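Local coordinates for glucose-resistance amylase regulator (Weissella paramesenteroides ATCC 33313, PDB 4RK6), which binds glucose in its sugar-binding domain and probably acts as a DNA-binding transcriptional regulator of the LacI family, at residues A[240-244]-A[245-249]. Residues are numbered along the deposited sequence; the frame is centred on the assembly and turned at random.
With GLC (alpha-D-glucopyranose), chain C.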
ATOM      1  N   VAL A 240      -0.217 -16.641  -7.565  1.00 23.73           N
ATOM      2  CA  VAL A 240       0.860 -17.274  -6.783  1.00 23.18           C
ATOM      3  C   VAL A 240       1.141 -16.398  -5.588  1.00 21.13           C
ATOM      4  O   VAL A 240       1.673 -15.276  -5.696  1.00 23.82           O
ATOM      5  CB  VAL A 240       2.154 -17.537  -7.587  1.00 25.24           C
ATOM      6  CG1 VAL A 240       3.302 -17.985  -6.667  1.00 28.31           C
ATOM      7  CG2 VAL A 240       1.891 -18.586  -8.643  1.00 27.84           C
ATOM      8  N   LYS A 241       0.779 -16.904  -4.420  1.00 19.45           N
ATOM      9  CA  LYS A 241       0.979 -16.173  -3.195  1.00 20.55           C
ATOM     10  C   LYS A 241       2.383 -16.389  -2.647  1.00 20.87           C
ATOM     11  O   LYS A 241       2.764 -17.521  -2.358  1.00 24.12           O
ATOM     12  CB  LYS A 241      -0.023 -16.594  -2.133  1.00 26.09           C
ATOM     13  CG  LYS A 241      -0.013 -15.641  -0.939  1.00 26.23           C
ATOM     14  CD  LYS A 241      -1.119 -16.003   0.041  1.00 50.27           C
ATOM     15  CE  LYS A 241      -1.616 -14.804   0.825  1.00 43.75           C
ATOM     16  NZ  LYS A 241      -0.559 -14.263   1.693  1.00 46.89           N
ATOM     17  N   GLN A 242       3.130 -15.309  -2.514  1.00 21.68           N
ATOM     18  CA  GLN A 242       4.433 -15.359  -1.826  1.00 22.24           C
ATOM     19  C   GLN A 242       4.228 -15.180  -0.335  1.00 25.90           C
ATOM     20  O   GLN A 242       3.344 -14.435   0.113  1.00 25.37           O
ATOM     21  CB  GLN A 242       5.357 -14.258  -2.323  1.00 23.11           C
ATOM     22  CG  GLN A 242       5.592 -14.293  -3.825  1.00 25.37           C
ATOM     23  CD  GLN A 242       6.872 -13.556  -4.206  1.00 25.57           C
ATOM     24  OE1 GLN A 242       7.946 -13.869  -3.704  1.00 24.99           O
ATOM     25  NE2 GLN A 242       6.748 -12.539  -5.037  1.00 24.27           N
ATOM     26  N   ASP A 243       5.062 -15.848   0.446  1.00 24.47           N
ATOM     27  CA  ASP A 243       5.012 -15.685   1.875  1.00 24.81           C
ATOM     28  C   ASP A 243       5.977 -14.591   2.319  1.00 27.39           C
ATOM     29  O   ASP A 243       7.074 -14.877   2.814  1.00 23.48           O
ATOM     30  CB  ASP A 243       5.306 -17.050   2.537  1.00 26.28           C
ATOM     31  CG  ASP A 243       4.891 -17.099   4.011  1.00 31.77           C
ATOM     32  OD1 ASP A 243       4.626 -16.041   4.607  1.00 27.93           O
ATOM     33  OD2 ASP A 243       4.834 -18.230   4.544  1.00 32.64           O
ATOM     34  N   PHE A 244       5.596 -13.329   2.095  1.00 25.61           N
ATOM     35  CA  PHE A 244       6.509 -12.210   2.345  1.00 22.41           C
ATOM     36  C   PHE A 244       6.921 -12.108   3.813  1.00 25.91           C
ATOM     37  O   PHE A 244       8.073 -11.836   4.115  1.00 25.67           O
ATOM     38  CB  PHE A 244       5.933 -10.873   1.864  1.00 23.50           C
ATOM     39  CG  PHE A 244       5.816 -10.777   0.369  1.00 25.71           C
ATOM     40  CD1 PHE A 244       6.954 -10.817  -0.433  1.00 23.64           C
ATOM     41  CD2 PHE A 244       4.572 -10.675  -0.245  1.00 28.32           C
ATOM     42  CE1 PHE A 244       6.848 -10.746  -1.817  1.00 23.70           C
ATOM     43  CE2 PHE A 244       4.464 -10.610  -1.628  1.00 26.01           C
ATOM     44  CZ  PHE A 244       5.607 -10.636  -2.409  1.00 24.21           C
ATOM     45  N   PRO A 245       5.975 -12.313   4.738  1.00 24.93           N
ATOM     46  CA  PRO A 245       6.433 -12.234   6.119  1.00 28.28           C
ATOM     47  C   PRO A 245       7.450 -13.324   6.438  1.00 19.68           C
ATOM     48  O   PRO A 245       8.398 -13.019   7.172  1.00 24.32           O
ATOM     49  CB  PRO A 245       5.144 -12.378   6.954  1.00 32.97           C
ATOM     50  CG  PRO A 245       4.030 -12.045   5.990  1.00 44.25           C
ATOM     51  CD  PRO A 245       4.516 -12.508   4.639  1.00 33.00           C
ATOM     52  N   GLU A 246       7.293 -14.523   5.885  1.00 24.49           N
ATOM     53  CA  GLU A 246       8.259 -15.599   6.135  1.00 24.23           C
ATOM     54  C   GLU A 246       9.628 -15.226   5.546  1.00 27.80           C
ATOM     55  O   GLU A 246      10.668 -15.423   6.183  1.00 24.24           O
ATOM     56  CB  GLU A 246       7.766 -16.926   5.615  1.00 25.41           C
ATOM     57  CG  GLU A 246       8.734 -18.071   5.846  1.00 24.10           C
ATOM     58  CD  GLU A 246       8.878 -18.486   7.299  1.00 39.00           C
ATOM     59  OE1 GLU A 246       8.241 -17.892   8.209  1.00 39.96           O
ATOM     60  OE2 GLU A 246       9.639 -19.453   7.514  1.00 38.39           O
ATOM     61  N   ILE A 247       9.629 -14.633   4.352  1.00 23.17           N
ATOM     62  CA  ILE A 247      10.892 -14.119   3.788  1.00 21.63           C
ATOM     63  C   ILE A 247      11.593 -13.179   4.764  1.00 25.94           C
ATOM     64  O   ILE A 247      12.788 -13.308   4.999  1.00 23.09           O
ATOM     65  CB  ILE A 247      10.662 -13.467   2.399  1.00 20.27           C
ATOM     66  CG1 ILE A 247      10.233 -14.531   1.399  1.00 22.10           C
ATOM     67  CG2 ILE A 247      11.913 -12.729   1.927  1.00 21.99           C
ATOM     68  CD1 ILE A 247       9.597 -13.971   0.128  1.00 22.41           C
ATOM     69  N   GLY A 248      10.850 -12.246   5.353  1.00 21.04           N
ATOM     70  CA  GLY A 248      11.403 -11.320   6.324  1.00 22.42           C
ATOM     71  C   GLY A 248      11.907 -12.041   7.573  1.00 26.30           C
ATOM     72  O   GLY A 248      13.024 -11.801   8.025  1.00 24.21           O
ATOM     73  N   ARG A 249      11.095 -12.937   8.134  1.00 24.11           N
ATOM     74  CA  ARG A 249      11.526 -13.648   9.351  1.00 24.83           C
ATOM     75  C   ARG A 249      12.813 -14.456   9.131  1.00 26.10           C
ATOM     76  O   ARG A 249      13.729 -14.436   9.971  1.00 26.76           O
ATOM     77  CB  ARG A 249      10.429 -14.603   9.843  1.00 28.99           C
ATOM     78  CG  ARG A 249       9.216 -13.915  10.434  1.00 41.45           C
ATOM     79  CD  ARG A 249       8.325 -14.920  11.162  1.00 43.09           C
ATOM     80  NE  ARG A 249       7.631 -15.812  10.239  1.00 36.92           N
ATOM     81  CZ  ARG A 249       6.462 -15.542   9.641  1.00 32.18           C
ATOM     82  NH1 ARG A 249       5.806 -14.404   9.880  1.00 45.20           N
ATOM     83  NH2 ARG A 249       5.934 -16.431   8.824  1.00 42.40           N
TER
HETATM   84  C1  GLC C 401       9.639  -7.191  -6.665  1.00 48.41           C
HETATM   85  C2  GLC C 401       9.867  -8.542  -5.987  1.00 29.09           C
HETATM   86  C3  GLC C 401       9.027  -9.656  -6.578  1.00 25.54           C
HETATM   87  C4  GLC C 401       7.579  -9.182  -6.730  1.00 19.81           C
HETATM   88  C5  GLC C 401       7.577  -7.973  -7.666  1.00 28.21           C
HETATM   89  C6  GLC C 401       6.171  -7.411  -7.863  1.00 23.10           C
HETATM   90  O1  GLC C 401      10.408  -7.181  -7.804  1.00 33.22           O
HETATM   91  O2  GLC C 401      11.234  -8.937  -6.100  1.00 30.58           O
HETATM   92  O3  GLC C 401       9.115 -10.734  -5.653  1.00 25.92           O
HETATM   93  O4  GLC C 401       6.783 -10.227  -7.202  1.00 22.26           O
HETATM   94  O5  GLC C 401       8.321  -6.921  -7.110  1.00 30.84           O
HETATM   95  O6  GLC C 401       5.628  -6.973  -6.657  1.00 26.12           O
HETATM   96  O   HOH W   1       3.766 -15.987   7.163  1.00 36.16           O
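Asp243 OD1 is held by two donors: a weak N-cap bond from Glu246 N at 3.3 Å and a water that donates at 2.7 Å. That water also accepts from Arg249 NH2, lying at the edge of the guanidinium in its plane, and so links the cap residue to Arg249, beyond the first turn of the helix. With CG anti to the backbone N (chi1 -163°), the carboxylate of Asp243 turns forward onto the start of the helix and rests against Glu246 CB. Arg249 grips Glu246 side-on, NE at 3.0 Å and NH2 at 2.8 Å both meeting the single oxygen OE1, while its NH1 pairs with Glu34. In this periplasmic-binding-protein-like fold, the turn carries the chain from strand 238-241 into helix 244-257, beside the glucose site. Asp243 O accepts from Ile247 N (3.0 Å), and Phe244 O takes Gly248 N. On the sugar side Gln242 NE2 donates almost straight to glucose O3 (3.0 Å, 175°), with Ser108 and Asp225 fixing its amide. Gln242 CB sits over one face of the Phe244 ring, toward its rim, and the same O3 lies off the ring's edge, near its plane; Ile247 runs alongside Phe244, its CD1 4.2 Å from Phe244 CD1.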